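Local coordinates for DNA alpha-glucosyltransferase (Enterobacteria phage T4, PDB 1XV5), which is a glycosyltransferase of the GT-B clan from bacteriophage T4, built of two Rossmann-like domains and modelled here with uridine-5'-diphosphate, at residues A[36-42]-A[57-63]; A[6-11]-A[82-86]; A[294-298]-A[323-327]. Residue numbers count along the deposited sequence, not the author numbering.

Contact 1. Residues A[36-42]-A[57-63]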
loop_
_atom_site.group_PDB
_atom_site.type_symbol
_atom_site.label_atom_id
_atom_site.label_comp_id
_atom_site.label_asym_id
_atom_site.label_seq_id
_atom_site.Cartn_x
_atom_site.Cartn_y
_atom_site.Cartn_z
ATOM N N THR A 36 17.491 -11.669 -1.153
ATOM C CA THR A 36 17.980 -10.915 -2.297
ATOM C C THR A 36 16.737 -10.244 -2.863
ATOM O O THR A 36 15.709 -10.894 -3.053
ATOM C CB THR A 36 18.614 -11.816 -3.383
ATOM O OG1 THR A 36 17.658 -12.783 -3.831
ATOM C CG2 THR A 36 19.847 -12.515 -2.842
ATOM N N LEU A 37 16.817 -8.938 -3.087
ATOM C CA LEU A 37 15.688 -8.194 -3.632
ATOM C C LEU A 37 16.051 -7.829 -5.059
ATOM O O LEU A 37 16.987 -7.067 -5.293
ATOM C CB LEU A 37 15.433 -6.930 -2.806
ATOM C CG LEU A 37 14.283 -6.025 -3.257
ATOM C CD1 LEU A 37 12.963 -6.777 -3.164
ATOM C CD2 LEU A 37 14.246 -4.789 -2.380
ATOM N N VAL A 38 15.298 -8.377 -6.005
ATOM C CA VAL A 38 15.546 -8.162 -7.425
ATOM C C VAL A 38 14.359 -7.511 -8.123
ATOM O O VAL A 38 13.214 -7.869 -7.867
ATOM C CB VAL A 38 15.829 -9.512 -8.120
ATOM C CG1 VAL A 38 16.099 -9.304 -9.602
ATOM C CG2 VAL A 38 16.994 -10.206 -7.441
ATOM N N TYR A 39 14.630 -6.554 -9.003
ATOM C CA TYR A 39 13.554 -5.910 -9.741
ATOM C C TYR A 39 13.940 -5.666 -11.193
ATOM O O TYR A 39 15.102 -5.399 -11.499
ATOM C CB TYR A 39 13.139 -4.587 -9.082
ATOM C CG TYR A 39 14.165 -3.478 -9.141
ATOM C CD1 TYR A 39 15.219 -3.420 -8.228
ATOM C CD2 TYR A 39 14.070 -2.473 -10.105
ATOM C CE1 TYR A 39 16.151 -2.383 -8.271
ATOM C CE2 TYR A 39 14.995 -1.439 -10.157
ATOM C CZ TYR A 39 16.031 -1.398 -9.238
ATOM O OH TYR A 39 16.939 -0.367 -9.289
ATOM N N ALA A 40 12.958 -5.778 -12.081
ATOM C CA ALA A 40 13.178 -5.561 -13.508
ATOM C C ALA A 40 13.392 -4.074 -13.753
ATOM O O ALA A 40 12.566 -3.245 -13.367
ATOM C CB ALA A 40 11.979 -6.057 -14.304
ATOM N N LYS A 41 14.504 -3.740 -14.399
ATOM C CA LYS A 41 14.844 -2.351 -14.684
ATOM C C LYS A 41 14.308 -1.903 -16.045
ATOM O O LYS A 41 14.406 -0.730 -16.404
ATOM C CB LYS A 41 16.366 -2.188 -14.641
ATOM C CG LYS A 41 16.863 -0.765 -14.793
ATOM C CD LYS A 41 18.382 -0.713 -14.739
ATOM C CE LYS A 41 18.891 0.716 -14.848
ATOM N NZ LYS A 41 20.376 0.772 -14.799
ATOM N N ASP A 42 13.734 -2.844 -16.788
ATOM C CA ASP A 42 13.190 -2.580 -18.120
ATOM C C ASP A 42 12.297 -1.348 -18.178
ATOM O O ASP A 42 12.341 -0.584 -19.143
ATOM C CB ASP A 42 12.419 -3.805 -18.611
ATOM C CG ASP A 42 13.270 -5.055 -18.619
ATOM O OD1 ASP A 42 13.552 -5.586 -19.716
ATOM O OD2 ASP A 42 13.667 -5.503 -17.522
ATOM N N SER A 57 19.133 -3.298 -3.302
ATOM C CA SER A 57 18.286 -3.771 -4.395
ATOM C C SER A 57 19.113 -4.141 -5.619
ATOM O O SER A 57 20.075 -3.453 -5.959
ATOM C CB SER A 57 17.259 -2.706 -4.780
ATOM O OG SER A 57 17.897 -1.567 -5.322
ATOM N N ILE A 58 18.723 -5.224 -6.282
ATOM C CA ILE A 58 19.428 -5.710 -7.464
ATOM C C ILE A 58 18.613 -5.523 -8.742
ATOM O O ILE A 58 17.648 -6.247 -8.989
ATOM C CB ILE A 58 19.765 -7.207 -7.324
ATOM C CG1 ILE A 58 20.582 -7.439 -6.052
ATOM C CG2 ILE A 58 20.536 -7.687 -8.551
ATOM C CD1 ILE A 58 20.784 -8.907 -5.713
ATOM N N PRO A 59 18.990 -4.542 -9.571
ATOM C CA PRO A 59 18.255 -4.314 -10.814
ATOM C C PRO A 59 18.735 -5.256 -11.915
ATOM O O PRO A 59 19.901 -5.646 -11.943
ATOM C CB PRO A 59 18.566 -2.856 -11.126
ATOM C CG PRO A 59 19.972 -2.724 -10.650
ATOM C CD PRO A 59 19.954 -3.455 -9.323
ATOM N N VAL A 60 17.828 -5.629 -12.807
ATOM C CA VAL A 60 18.175 -6.507 -13.910
ATOM C C VAL A 60 17.291 -6.193 -15.106
ATOM O O VAL A 60 16.084 -5.985 -14.967
ATOM C CB VAL A 60 18.021 -8.000 -13.519
ATOM C CG1 VAL A 60 16.573 -8.310 -13.173
ATOM C CG2 VAL A 60 18.506 -8.888 -14.653
ATOM N N ILE A 61 17.904 -6.130 -16.284
ATOM C CA ILE A 61 17.163 -5.852 -17.504
ATOM C C ILE A 61 16.753 -7.195 -18.082
ATOM O O ILE A 61 17.575 -7.914 -18.648
ATOM C CB ILE A 61 18.030 -5.104 -18.531
ATOM C CG1 ILE A 61 18.669 -3.876 -17.876
ATOM C CG2 ILE A 61 17.173 -4.675 -19.712
ATOM C CD1 ILE A 61 19.670 -3.157 -18.764
ATOM N N LEU A 62 15.481 -7.535 -17.925
ATOM C CA LEU A 62 14.969 -8.808 -18.410
ATOM C C LEU A 62 15.187 -9.006 -19.902
ATOM O O LEU A 62 15.560 -10.091 -20.341
ATOM C CB LEU A 62 13.476 -8.933 -18.086
ATOM C CG LEU A 62 13.092 -8.965 -16.603
ATOM C CD1 LEU A 62 11.579 -9.062 -16.476
ATOM C CD2 LEU A 62 13.755 -10.146 -15.917
ATOM N N ALA A 63 14.955 -7.953 -20.677
ATOM C CA ALA A 63 15.109 -8.026 -22.123
ATOM C C ALA A 63 16.546 -8.229 -22.596
ATOM O O ALA A 63 16.767 -8.671 -23.724
ATOM C CB ALA A 63 14.533 -6.771 -22.765
HETATM O O HOH W 1 18.890 -0.170 -7.339
#

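Contact 2. Residues A[6-11]-A[82-86]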
loop_
_atom_site.group_PDB
_atom_site.type_symbol
_atom_site.label_atom_id
_atom_site.label_comp_id
_atom_site.label_asym_id
_atom_site.label_seq_id
_atom_site.Cartn_x
_atom_site.Cartn_y
_atom_site.Cartn_z
ATOM N N ILE A 6 13.122 -12.064 -3.451
ATOM C CA ILE A 6 11.928 -11.257 -3.653
ATOM C C ILE A 6 12.092 -10.587 -5.010
ATOM O O ILE A 6 13.013 -9.798 -5.222
ATOM C CB ILE A 6 11.785 -10.214 -2.533
ATOM C CG1 ILE A 6 11.754 -10.935 -1.182
ATOM C CG2 ILE A 6 10.512 -9.396 -2.738
ATOM C CD1 ILE A 6 11.753 -10.010 0.020
ATOM N N PHE A 7 11.178 -10.909 -5.918
ATOM C CA PHE A 7 11.228 -10.436 -7.296
ATOM C C PHE A 7 10.066 -9.533 -7.721
ATOM O O PHE A 7 8.901 -9.927 -7.645
ATOM C CB PHE A 7 11.278 -11.680 -8.195
ATOM C CG PHE A 7 11.530 -11.403 -9.653
ATOM C CD1 PHE A 7 11.148 -12.344 -10.609
ATOM C CD2 PHE A 7 12.188 -10.253 -10.073
ATOM C CE1 PHE A 7 11.417 -12.148 -11.962
ATOM C CE2 PHE A 7 12.463 -10.047 -11.428
ATOM C CZ PHE A 7 12.077 -10.999 -12.372
ATOM N N MET A 8 10.395 -8.320 -8.162
ATOM C CA MET A 8 9.398 -7.374 -8.663
ATOM C C MET A 8 9.630 -7.255 -10.169
ATOM O O MET A 8 10.361 -6.374 -10.627
ATOM C CB MET A 8 9.553 -6.000 -8.002
ATOM C CG MET A 8 8.921 -5.896 -6.621
ATOM S SD MET A 8 9.120 -4.253 -5.882
ATOM C CE MET A 8 10.778 -4.390 -5.271
ATOM N N ALA A 9 9.009 -8.152 -10.932
ATOM C CA ALA A 9 9.163 -8.178 -12.385
ATOM C C ALA A 9 8.541 -6.994 -13.115
ATOM O O ALA A 9 8.772 -6.811 -14.311
ATOM C CB ALA A 9 8.606 -9.484 -12.943
ATOM N N ARG A 10 7.750 -6.189 -12.414
ATOM C CA ARG A 10 7.135 -5.025 -13.047
ATOM C C ARG A 10 8.123 -3.864 -12.987
ATOM O O ARG A 10 8.083 -2.950 -13.813
ATOM C CB ARG A 10 5.845 -4.635 -12.319
ATOM C CG ARG A 10 5.149 -3.391 -12.872
ATOM C CD ARG A 10 3.933 -3.025 -12.024
ATOM N NE ARG A 10 3.333 -1.751 -12.421
ATOM C CZ ARG A 10 2.609 -1.563 -13.521
ATOM N NH1 ARG A 10 2.381 -2.568 -14.350
ATOM N NH2 ARG A 10 2.113 -0.363 -13.793
ATOM N N GLY A 11 9.019 -3.931 -12.009
ATOM C CA GLY A 11 10.002 -2.885 -11.800
ATOM C C GLY A 11 9.779 -2.338 -10.401
ATOM O O GLY A 11 8.865 -2.783 -9.707
ATOM N N ASN A 82 6.218 -10.518 -6.517
ATOM C CA ASN A 82 5.242 -9.516 -6.109
ATOM C C ASN A 82 4.650 -8.678 -7.235
ATOM O O ASN A 82 3.703 -7.926 -7.017
ATOM C CB ASN A 82 5.847 -8.604 -5.039
ATOM C CG ASN A 82 6.017 -9.310 -3.709
ATOM O OD1 ASN A 82 5.133 -10.046 -3.274
ATOM N ND2 ASN A 82 7.145 -9.080 -3.051
ATOM N N SER A 83 5.202 -8.802 -8.437
ATOM C CA SER A 83 4.683 -8.064 -9.580
ATOM C C SER A 83 5.203 -8.671 -10.876
ATOM O O SER A 83 6.244 -9.331 -10.887
ATOM C CB SER A 83 5.077 -6.582 -9.502
ATOM O OG SER A 83 6.481 -6.409 -9.555
ATOM N N VAL A 84 4.470 -8.453 -11.961
ATOM C CA VAL A 84 4.854 -8.975 -13.269
ATOM C C VAL A 84 4.981 -7.816 -14.260
ATOM O O VAL A 84 4.517 -6.709 -13.988
ATOM C CB VAL A 84 3.812 -9.998 -13.790
ATOM C CG1 VAL A 84 3.636 -11.122 -12.771
ATOM C CG2 VAL A 84 2.480 -9.305 -14.066
ATOM N N PRO A 85 5.611 -8.053 -15.422
ATOM C CA PRO A 85 5.783 -7.000 -16.430
ATOM C C PRO A 85 4.493 -6.280 -16.826
ATOM O O PRO A 85 3.426 -6.888 -16.894
ATOM C CB PRO A 85 6.403 -7.754 -17.607
ATOM C CG PRO A 85 7.194 -8.833 -16.929
ATOM C CD PRO A 85 6.229 -9.313 -15.872
ATOM N N ALA A 86 4.603 -4.981 -17.091
ATOM C CA ALA A 86 3.457 -4.171 -17.493
ATOM C C ALA A 86 3.181 -4.363 -18.983
ATOM O O ALA A 86 4.057 -4.785 -19.736
ATOM C CB ALA A 86 3.725 -2.702 -17.196
HETATM O O HOH W 2 2.663 -4.999 -14.485
HETATM O O HOH W 3 7.115 -3.774 -16.371
HETATM O O HOH W 4 6.541 -3.728 -8.662
#

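Contact 3. Residues A[294-298]-A[323-327]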
loop_
_atom_site.group_PDB
_atom_site.type_symbol
_atom_site.label_atom_id
_atom_site.label_comp_id
_atom_site.label_asym_id
_atom_site.label_seq_id
_atom_site.Cartn_x
_atom_site.Cartn_y
_atom_site.Cartn_z
ATOM N N LEU A 294 -8.300 8.435 3.094
ATOM C CA LEU A 294 -9.701 8.257 2.759
ATOM C C LEU A 294 -10.023 7.249 1.664
ATOM O O LEU A 294 -10.985 7.428 0.913
ATOM C CB LEU A 294 -10.294 9.627 2.412
ATOM C CG LEU A 294 -10.046 10.707 3.472
ATOM C CD1 LEU A 294 -10.592 12.046 2.986
ATOM C CD2 LEU A 294 -10.698 10.303 4.795
ATOM N N SER A 295 -9.237 6.184 1.580
ATOM C CA SER A 295 -9.499 5.159 0.577
ATOM C C SER A 295 -10.895 4.590 0.813
ATOM O O SER A 295 -11.298 4.336 1.952
ATOM C CB SER A 295 -8.447 4.052 0.643
ATOM O OG SER A 295 -7.220 4.528 0.118
ATOM N N LYS A 296 -11.623 4.393 -0.278
ATOM C CA LYS A 296 -12.999 3.914 -0.219
ATOM C C LYS A 296 -13.284 2.806 -1.225
ATOM O O LYS A 296 -14.246 2.884 -1.998
ATOM C CB LYS A 296 -13.930 5.099 -0.475
ATOM C CG LYS A 296 -13.560 5.880 -1.741
ATOM C CD LYS A 296 -13.940 7.346 -1.635
ATOM C CE LYS A 296 -15.440 7.522 -1.517
ATOM N NZ LYS A 296 -15.806 8.952 -1.351
ATOM N N LEU A 297 -12.448 1.772 -1.211
ATOM C CA LEU A 297 -12.625 0.646 -2.118
ATOM C C LEU A 297 -13.976 -0.018 -1.904
ATOM O O LEU A 297 -14.516 -0.015 -0.795
ATOM C CB LEU A 297 -11.531 -0.403 -1.892
ATOM C CG LEU A 297 -10.116 -0.070 -2.361
ATOM C CD1 LEU A 297 -9.153 -1.120 -1.830
ATOM C CD2 LEU A 297 -10.072 -0.014 -3.888
ATOM N N ASN A 298 -14.524 -0.586 -2.970
ATOM C CA ASN A 298 -15.792 -1.285 -2.855
ATOM C C ASN A 298 -15.566 -2.462 -1.909
ATOM O O ASN A 298 -14.471 -3.026 -1.848
ATOM C CB ASN A 298 -16.253 -1.797 -4.219
ATOM C CG ASN A 298 -17.561 -2.560 -4.140
ATOM O OD1 ASN A 298 -17.601 -3.703 -3.682
ATOM N ND2 ASN A 298 -18.644 -1.925 -4.576
ATOM N N TRP A 323 -11.637 6.536 6.206
ATOM C CA TRP A 323 -12.965 6.504 5.594
ATOM C C TRP A 323 -13.830 5.511 6.371
ATOM O O TRP A 323 -13.487 4.335 6.486
ATOM C CB TRP A 323 -12.846 6.073 4.127
ATOM C CG TRP A 323 -14.121 6.156 3.345
ATOM C CD1 TRP A 323 -14.901 5.116 2.934
ATOM C CD2 TRP A 323 -14.754 7.347 2.866
ATOM N NE1 TRP A 323 -15.983 5.584 2.224
ATOM C CE2 TRP A 323 -15.917 6.950 2.167
ATOM C CE3 TRP A 323 -14.452 8.713 2.958
ATOM C CZ2 TRP A 323 -16.780 7.872 1.560
ATOM C CZ3 TRP A 323 -15.310 9.632 2.354
ATOM C CH2 TRP A 323 -16.461 9.203 1.663
ATOM N N LYS A 324 -14.951 5.989 6.900
ATOM C CA LYS A 324 -15.852 5.150 7.689
ATOM C C LYS A 324 -16.228 3.799 7.079
ATOM O O LYS A 324 -16.043 2.757 7.716
ATOM C CB LYS A 324 -17.130 5.928 8.016
ATOM C CG LYS A 324 -18.076 5.197 8.964
ATOM C CD LYS A 324 -19.339 6.012 9.219
ATOM C CE LYS A 324 -20.224 5.342 10.259
ATOM N NZ LYS A 324 -21.501 6.076 10.472
ATOM N N SER A 325 -16.756 3.804 5.857
ATOM C CA SER A 325 -17.175 2.553 5.230
ATOM C C SER A 325 -16.039 1.548 5.091
ATOM O O SER A 325 -16.277 0.343 5.107
ATOM C CB SER A 325 -17.813 2.807 3.859
ATOM O OG SER A 325 -16.840 3.094 2.872
ATOM N N THR A 326 -14.808 2.031 4.957
ATOM C CA THR A 326 -13.674 1.123 4.840
ATOM C C THR A 326 -13.479 0.411 6.179
ATOM O O THR A 326 -13.218 -0.799 6.225
ATOM C CB THR A 326 -12.396 1.881 4.432
ATOM O OG1 THR A 326 -12.541 2.351 3.084
ATOM C CG2 THR A 326 -11.183 0.971 4.507
ATOM N N GLY A 327 -13.627 1.155 7.270
ATOM C CA GLY A 327 -13.486 0.550 8.584
ATOM C C GLY A 327 -14.607 -0.447 8.832
ATOM O O GLY A 327 -14.408 -1.472 9.484
HETATM O O HOH W 5 -9.763 4.830 4.468
HETATM O O HOH W 6 -10.728 1.225 0.954
HETATM O O HOH W 7 -14.906 1.221 1.644
#

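Contact 1. Residues A[36-42]-A[57-63]
Tyr-39 lays one face of its ring over Pro-59, with CZ of Tyr-39 3.5 Å from CB of Pro-59. Its chi1 of 68° (p) swings the ring across the neighbouring strand, so that the edge meets OG of Ser-57, and a water lies 2.8 Å from OH of Tyr-39 and 2.6 Å from OG of Ser-57. On the other face of the sheet Val-38 meets Ile-58 and Val-60 (CG1 of Val-38 to CG1 of Val-60, 3.7 Å), and helix 66-73 covers this apolar patch through Leu-72 and Ala-69. The two strands run parallel, and 58-60 is an edge strand of the N-terminal Rossmann-like sheet. Backbone bonds alternate in the usual parallel ladder: Ile-58 N to Leu-37 O (2.7 Å), Tyr-39 N to Ile-58 O (3.0 Å), Val-60 N to Tyr-39 O (3.0 Å) and Lys-41 N to Val-60 O (2.8 Å). Past the ladder a side chain takes over. Asp-42 accepts from two successive backbone amides, Leu-62 N at OD2 (2.8 Å) and Ala-63 N at OD1 (2.9 Å), while OD1 also bonds to Thr-93 of helix 91-103. Beside it, CB of Ala-40 packs on CD1 of Leu-62 at 3.7 Å.

Contact 2. Residues A[6-11]-A[82-86]
Arg-10, Ser-83 and Asn-82 bury about half the surface of this contact, where two parallel strands run out into loops. Asn-82 opens it: its backbone N donates to Phe-7 O at 3.0 Å, while its side chain lies beside Ile-6 and reaches helix 17-30 at Phe-20 and Gln-24. One residue on, Ser-83 uses both backbone and side chain. Its carbonyl O takes a weak bond from Ala-9 N (3.0 Å), and its OG accepts from Arg-10 N (3.1 Å), so the hydroxyl holds the amide of Arg-10 where segment 6-11 bends into a type I turn, closed by Gly-11 N to Met-8 O at 3.1 Å. A water ties the same Ser-83 OG (2.8 Å) to Gly-11 O (2.7 Å). The extended Arg-10 side chain follows the 82-86 backbone, with its CB 3.0 Å from Val-84 O and its NH1 3.2 Å from CB of Ala-86. Water bridges NH1 of Arg-10 (2.5 Å) to Val-84 O (2.6 Å), while NE of Arg-10 makes a salt bridge to Glu-13. In addition, CB of Ala-9 packs on CD of Pro-85 at 3.8 Å, near Tyr-97 of helix 91-103. Neighbouring parallel strands that give way to loops at the C-terminal end of the sheet are characteristic of a Rossmann-like domain, here the N-terminal half of a GT-B fold.

Contact 3. Residues A[294-298]-A[323-327]
The CH-pi part centres on Trp-323, whose indole is overlain by Lys-296: CB of Lys-296 stands 3.6 Å from the centroid of the five-membered ring, 19° off its normal, over the face. The aliphatic chain continues across the indole, bringing NZ of Lys-296 to 3.1 Å from CH2 of Trp-323. Apolar packing is looser, with CB of Leu-294 4.3 Å from CE3 of Trp-323. One direct hydrogen bond joins the segments, from Thr-326 OG1 to Ser-295 O at 2.6 Å. Water extends the polar link: one molecule donates to Thr-326 OG1 (3.0 Å) and accepts from Leu-297 N (2.8 Å), and another donates to Leu-297 O (2.8 Å) and to Thr-326 OG1 (3.0 Å). In the C-terminal Rossmann-like domain, the loop after strand 288-293 thus lies against the junction where strand 319-323 passes into helix 324-329, with Trp-323 as N-cap residue; Gln-214 of helix 212-223 touches both Leu-294 and Trp-323, and Phe-349 of strand 347-349 adjoins Leu-294.

Contacts 1 and 2 join successive strands of one parallel sheet, 58-60, 34-40, 3-8 and 78-83, with contact 1 nested along the chain inside the loop closed by contact 2. Their centres are 9 Å apart, and they touch directly: Val-38 N lies 2.8 Å from Ile-6 O, and Thr-36 O 2.9 Å from Ile-6 N, both probable hydrogen bonds. Contact 3 lies at the C-terminal ends of two strands of the second sheet, across the chain's centre, its centre 34 Å from that of contact 1 and 27 Å from that of contact 2. Bound UDP is about 7 Å from the Ser-295 side chain of contact 3, about 10 Å from that of Arg-10 in contact 2 and about 14 Å from that of Leu-37 in contact 1.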